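Local coordinates for protein myosin-4 (Saccharomyces cerevisiae, PDB 4LL6) that serves as a myosin motor of the mRNA localization machinery, recruited to ASH1 and other mRNAs through SHE3, and is represented here by its globular tail domain, at residues A[132-137]-A[341-346]; A[105-110]-A[125-130]. The protein carries 1 engineered substitution. All coordinates share one frame; numbering follows the deposited sequence.

Contact 1. Residues A[132-137]-A[341-346]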
loop_
_atom_site.group_PDB
_atom_site.type_symbol
_atom_site.label_atom_id
_atom_site.label_comp_id
_atom_site.label_asym_id
_atom_site.label_seq_id
_atom_site.Cartn_x
_atom_site.Cartn_y
_atom_site.Cartn_z
ATOM N N GLU A 132 11.493 9.985 -11.213
ATOM C CA GLU A 132 11.162 10.821 -10.067
ATOM C C GLU A 132 9.697 10.859 -9.656
ATOM O O GLU A 132 9.389 10.884 -8.463
ATOM C CB GLU A 132 11.645 12.248 -10.315
ATOM C CG GLU A 132 13.126 12.322 -10.669
ATOM C CD GLU A 132 14.020 11.838 -9.541
ATOM O OE1 GLU A 132 13.997 12.474 -8.469
ATOM O OE2 GLU A 132 14.733 10.824 -9.729
ATOM N N THR A 133 8.791 10.888 -10.625
ATOM C CA THR A 133 7.385 10.935 -10.272
ATOM C C THR A 133 6.984 9.588 -9.681
ATOM O O THR A 133 6.024 9.489 -8.908
ATOM C CB THR A 133 6.493 11.310 -11.488
ATOM O OG1 THR A 133 6.639 10.326 -12.518
ATOM C CG2 THR A 133 6.895 12.691 -12.028
ATOM N N LEU A 134 7.740 8.556 -10.024
ATOM C CA LEU A 134 7.485 7.227 -9.485
ATOM C C LEU A 134 7.994 7.205 -8.039
ATOM O O LEU A 134 7.342 6.655 -7.155
ATOM C CB LEU A 134 8.199 6.169 -10.330
ATOM C CG LEU A 134 8.220 4.732 -9.821
ATOM C CD1 LEU A 134 6.800 4.210 -9.711
ATOM C CD2 LEU A 134 9.023 3.874 -10.770
ATOM N N LYS A 135 9.151 7.823 -7.795
ATOM C CA LYS A 135 9.713 7.883 -6.441
ATOM C C LYS A 135 8.762 8.600 -5.478
ATOM O O LYS A 135 8.649 8.232 -4.315
ATOM C CB LYS A 135 11.053 8.627 -6.425
ATOM C CG LYS A 135 12.293 7.757 -6.629
ATOM C CD LYS A 135 13.583 8.583 -6.476
ATOM C CE LYS A 135 14.843 7.723 -6.579
ATOM N NZ LYS A 135 15.034 7.085 -7.928
ATOM N N VAL A 136 8.103 9.648 -5.961
ATOM C CA VAL A 136 7.182 10.389 -5.117
ATOM C C VAL A 136 5.890 9.588 -4.941
ATOM O O VAL A 136 5.321 9.535 -3.862
ATOM C CB VAL A 136 6.858 11.786 -5.724
ATOM C CG1 VAL A 136 5.768 12.465 -4.912
ATOM C CG2 VAL A 136 8.109 12.661 -5.733
ATOM N N PHE A 137 5.443 8.953 -6.009
ATOM C CA PHE A 137 4.220 8.168 -5.939
ATOM C C PHE A 137 4.382 7.084 -4.885
ATOM O O PHE A 137 3.480 6.837 -4.088
ATOM C CB PHE A 137 3.906 7.515 -7.284
ATOM C CG PHE A 137 2.755 6.576 -7.216
ATOM C CD1 PHE A 137 1.451 7.044 -7.404
ATOM C CD2 PHE A 137 2.959 5.240 -6.856
ATOM C CE1 PHE A 137 0.366 6.201 -7.233
ATOM C CE2 PHE A 137 1.888 4.381 -6.676
ATOM C CZ PHE A 137 0.577 4.862 -6.866
ATOM N N SER A 341 7.950 -1.084 -4.976
ATOM C CA SER A 341 7.713 0.058 -5.838
ATOM C C SER A 341 6.557 -0.290 -6.765
ATOM O O SER A 341 6.428 -1.428 -7.183
ATOM C CB SER A 341 8.965 0.346 -6.661
ATOM O OG SER A 341 8.650 1.112 -7.808
ATOM N N ALA A 342 5.718 0.693 -7.076
ATOM C CA ALA A 342 4.580 0.471 -7.961
ATOM C C ALA A 342 5.097 0.326 -9.393
ATOM O O ALA A 342 4.336 0.158 -10.335
ATOM C CB ALA A 342 3.613 1.637 -7.854
ATOM N N LYS A 343 6.411 0.380 -9.522
ATOM C CA LYS A 343 7.124 0.262 -10.792
ATOM C C LYS A 343 6.431 -0.474 -11.941
ATOM O O LYS A 343 5.857 0.150 -12.834
ATOM C CB LYS A 343 8.485 -0.381 -10.529
ATOM C CG LYS A 343 9.336 -0.625 -11.748
ATOM C CD LYS A 343 9.819 0.666 -12.352
ATOM C CE LYS A 343 11.172 0.456 -13.002
ATOM N NZ LYS A 343 12.176 -0.019 -11.990
ATOM N N ASN A 344 6.483 -1.801 -11.926
ATOM C CA ASN A 344 5.897 -2.582 -13.015
ATOM C C ASN A 344 4.377 -2.598 -13.020
ATOM O O ASN A 344 3.762 -3.228 -13.877
ATOM C CB ASN A 344 6.412 -4.027 -12.964
ATOM C CG ASN A 344 7.931 -4.113 -12.801
ATOM O OD1 ASN A 344 8.692 -3.444 -13.519
ATOM N ND2 ASN A 344 8.380 -4.949 -11.860
ATOM N N HIS A 345 3.767 -1.888 -12.082
ATOM C CA HIS A 345 2.317 -1.884 -11.986
ATOM C C HIS A 345 1.632 -0.653 -12.535
ATOM O O HIS A 345 0.399 -0.599 -12.556
ATOM C CB HIS A 345 1.889 -2.051 -10.529
ATOM C CG HIS A 345 2.147 -3.413 -9.964
ATOM N ND1 HIS A 345 1.211 -4.425 -10.003
ATOM C CD2 HIS A 345 3.212 -3.911 -9.289
ATOM C CE1 HIS A 345 1.685 -5.484 -9.373
ATOM N NE2 HIS A 345 2.897 -5.198 -8.930
ATOM N N LEU A 346 2.399 0.335 -12.979
ATOM C CA LEU A 346 1.780 1.553 -13.475
ATOM C C LEU A 346 1.648 1.694 -14.984
ATOM O O LEU A 346 1.770 2.800 -15.520
ATOM C CB LEU A 346 2.490 2.783 -12.901
ATOM C CG LEU A 346 2.494 2.937 -11.372
ATOM C CD1 LEU A 346 3.116 4.277 -11.009
ATOM C CD2 LEU A 346 1.081 2.864 -10.817
#
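Over one face of the F137 ring sits L346, whose CD1 lies 4.3 Å above the plane and is displaced toward the rim; the CB of A342 comes to CE2 of F137 obliquely, at 3.4 Å. The phenyl group reaches the loop because its CG stands anti to the backbone N (chi1 173°). A342 offers the ring a single methyl, and the loop backbone therefore comes close to it. One turn earlier on helix 120-155, L134 sends both branches across: its CD1 meets CD1 of L346 at 3.9 Å, while CD2 packs against CD of K343 at 3.7 Å, the two side chains crossing at about a right angle. This is how, in the all-helical globular tail, a loop late in the chain lies back on the long helix 120-155. The loop is anchored there by D138, the next residue of the helix, whose OD2 accepts from A342 N. K343 is exposed and lays its CD methylene on L134, which a lysine can do while its ammonium stays at the surface. M199 of helix 197-221 touches F137, A342 and L346.

Contact 2. Residues A[105-110]-A[125-130]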
loop_
_atom_site.group_PDB
_atom_site.type_symbol
_atom_site.label_atom_id
_atom_site.label_comp_id
_atom_site.label_asym_id
_atom_site.label_seq_id
_atom_site.Cartn_x
_atom_site.Cartn_y
_atom_site.Cartn_z
ATOM N N ASN A 105 5.364 8.017 -22.485
ATOM C CA ASN A 105 4.700 8.296 -23.749
ATOM C C ASN A 105 5.238 9.561 -24.431
ATOM O O ASN A 105 5.319 9.625 -25.651
ATOM C CB ASN A 105 3.187 8.424 -23.529
ATOM C CG ASN A 105 2.430 8.677 -24.822
ATOM O OD1 ASN A 105 2.169 7.750 -25.599
ATOM N ND2 ASN A 105 2.090 9.944 -25.070
ATOM N N GLN A 106 5.588 10.574 -23.646
ATOM C CA GLN A 106 6.127 11.809 -24.208
ATOM C C GLN A 106 7.406 11.530 -24.986
ATOM O O GLN A 106 7.662 12.177 -25.996
ATOM C CB GLN A 106 6.446 12.825 -23.105
ATOM C CG GLN A 106 5.256 13.537 -22.510
ATOM C CD GLN A 106 4.548 14.429 -23.509
ATOM O OE1 GLN A 106 3.406 14.169 -23.882
ATOM N NE2 GLN A 106 5.219 15.482 -23.949
ATOM N N LYS A 107 8.204 10.573 -24.500
ATOM C CA LYS A 107 9.470 10.206 -25.126
ATOM C C LYS A 107 9.339 9.790 -26.581
ATOM O O LYS A 107 10.219 10.069 -27.392
ATOM C CB LYS A 107 10.155 9.083 -24.345
ATOM C CG LYS A 107 10.790 9.543 -23.037
ATOM C CD LYS A 107 11.710 8.486 -22.423
ATOM C CE LYS A 107 10.939 7.297 -21.867
ATOM N NZ LYS A 107 11.832 6.305 -21.186
ATOM N N THR A 108 8.242 9.130 -26.923
ATOM C CA THR A 108 8.044 8.695 -28.299
ATOM C C THR A 108 8.060 9.876 -29.268
ATOM O O THR A 108 8.398 9.711 -30.442
ATOM C CB THR A 108 6.709 7.957 -28.472
ATOM O OG1 THR A 108 5.631 8.885 -28.304
ATOM C CG2 THR A 108 6.583 6.839 -27.442
ATOM N N LEU A 109 7.710 11.064 -28.781
ATOM C CA LEU A 109 7.676 12.248 -29.637
ATOM C C LEU A 109 9.051 12.797 -29.949
ATOM O O LEU A 109 9.221 13.535 -30.915
ATOM C CB LEU A 109 6.866 13.367 -28.978
ATOM C CG LEU A 109 5.479 13.021 -28.441
ATOM C CD1 LEU A 109 4.891 14.236 -27.721
ATOM C CD2 LEU A 109 4.586 12.561 -29.589
ATOM N N TYR A 110 10.037 12.430 -29.141
ATOM C CA TYR A 110 11.383 12.945 -29.319
ATOM C C TYR A 110 12.448 11.898 -29.635
ATOM O O TYR A 110 13.637 12.142 -29.438
ATOM C CB TYR A 110 11.767 13.726 -28.059
ATOM C CG TYR A 110 10.758 14.801 -27.710
ATOM C CD1 TYR A 110 10.874 16.088 -28.223
ATOM C CD2 TYR A 110 9.656 14.512 -26.908
ATOM C CE1 TYR A 110 9.921 17.058 -27.946
ATOM C CE2 TYR A 110 8.693 15.475 -26.630
ATOM C CZ TYR A 110 8.831 16.746 -27.151
ATOM O OH TYR A 110 7.882 17.703 -26.876
ATOM N N TYR A 125 15.476 14.380 -19.919
ATOM C CA TYR A 125 14.587 15.074 -19.009
ATOM C C TYR A 125 13.405 14.171 -18.692
ATOM O O TYR A 125 13.085 13.955 -17.520
ATOM C CB TYR A 125 14.079 16.387 -19.623
ATOM C CG TYR A 125 13.026 17.034 -18.757
ATOM C CD1 TYR A 125 13.380 17.672 -17.564
ATOM C CD2 TYR A 125 11.657 16.874 -19.043
ATOM C CE1 TYR A 125 12.403 18.122 -16.657
ATOM C CE2 TYR A 125 10.675 17.318 -18.147
ATOM C CZ TYR A 125 11.057 17.937 -16.952
ATOM O OH TYR A 125 10.116 18.337 -16.048
ATOM N N LEU A 126 12.770 13.645 -19.743
ATOM C CA LEU A 126 11.607 12.779 -19.602
ATOM C C LEU A 126 11.884 11.509 -18.835
ATOM O O LEU A 126 11.084 11.083 -17.986
ATOM C CB LEU A 126 11.036 12.420 -20.972
ATOM C CG LEU A 126 9.910 13.265 -21.574
ATOM C CD1 LEU A 126 9.498 14.359 -20.626
ATOM C CD2 LEU A 126 10.366 13.834 -22.887
ATOM N N ASN A 127 13.023 10.908 -19.149
ATOM C CA ASN A 127 13.466 9.666 -18.523
ATOM C C ASN A 127 13.533 9.923 -17.032
ATOM O O ASN A 127 13.075 9.115 -16.231
ATOM C CB ASN A 127 14.841 9.307 -19.078
ATOM C CG ASN A 127 15.192 7.852 -18.914
ATOM O OD1 ASN A 127 16.250 7.423 -19.377
ATOM N ND2 ASN A 127 14.328 7.081 -18.259
ATOM N N ASP A 128 14.090 11.068 -16.660
ATOM C CA ASP A 128 14.192 11.428 -15.259
ATOM C C ASP A 128 12.796 11.737 -14.684
ATOM O O ASP A 128 12.479 11.310 -13.575
ATOM C CB ASP A 128 15.113 12.639 -15.105
ATOM C CG ASP A 128 15.407 12.977 -13.652
ATOM O OD1 ASP A 128 16.067 12.166 -12.966
ATOM O OD2 ASP A 128 14.969 14.054 -13.193
ATOM N N LEU A 129 11.958 12.460 -15.440
ATOM C CA LEU A 129 10.614 12.814 -14.962
ATOM C C LEU A 129 9.868 11.561 -14.554
ATOM O O LEU A 129 9.165 11.529 -13.541
ATOM C CB LEU A 129 9.819 13.579 -16.037
ATOM C CG LEU A 129 8.345 13.956 -15.757
ATOM C CD1 LEU A 129 8.208 14.830 -14.549
ATOM C CD2 LEU A 129 7.778 14.671 -16.968
ATOM N N GLU A 130 10.044 10.515 -15.338
ATOM C CA GLU A 130 9.403 9.257 -15.038
ATOM C C GLU A 130 9.930 8.644 -13.733
ATOM O O GLU A 130 9.152 8.317 -12.845
ATOM C CB GLU A 130 9.605 8.292 -16.210
ATOM C CG GLU A 130 9.196 6.852 -15.927
ATOM C CD GLU A 130 9.206 6.005 -17.172
ATOM O OE1 GLU A 130 9.950 6.347 -18.098
ATOM O OE2 GLU A 130 8.483 4.999 -17.229
#
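L126 packs closely against residues 106-110: its CB lies 3.5 Å from CG of K107, and its CG 3.8 Å from CB of Q106. The side chains of K107 and L126 run antiparallel, with the CG methylene of the lysine lying on the leucine. CD2 of L126 also approaches CD2 of Y110 at 4.1 Å, the two side chains crossing nearly perpendicularly. Leucine's branching lets CB, CG and CD2 meet different partners, although its chi2 of -2° is an unusual, nearly eclipsed torsion. Q106 gives only the root of its side chain to L126; with its chain bent at chi2 (-65°), its amide turns off elsewhere. The other side is looser and polar. There NZ of K107 forms a long salt bridge with OE1 of E130 at 3.6 Å. The lysine thus joins both halves, its stem on the leucine and its ammonium near the carboxylate. Cut back to an alanine, K107 would be likely to leave E130 without this charged mate and L126 less covered along its CB. The contact is helix-helix packing between helices 99-107 and 120-155, successive in the globular tail. Helix 41-55 meets the pair through S51 beside Q106 and V54 and R55 beside Y110, while helix 59-78 flanks 125-130, with I66 against L129 and S62 hydrogen-bonded to the hydroxyl of Y125.

Both contacts use helix 120-155, at adjoining segments and with centres about 15 Å apart. Contact 2 is local, joining that helix to helix 99-107 just before it in the chain; contact 1 brings in a loop from some two hundred residues later. Each is partly buried, but contact 1 lies nearer the middle of the chain, its centre about 12 Å from the chain centre against about 27 Å for contact 2. Their chemistry differs too: contact 1 is mostly apolar, with a leucine methyl over an aromatic ring, whereas contact 2 also has an aromatic, Y110, but adds a charged pair on its more solvent-exposed side. Helix 99-107 also reaches contact 1, where P100 touches both T133 and L346.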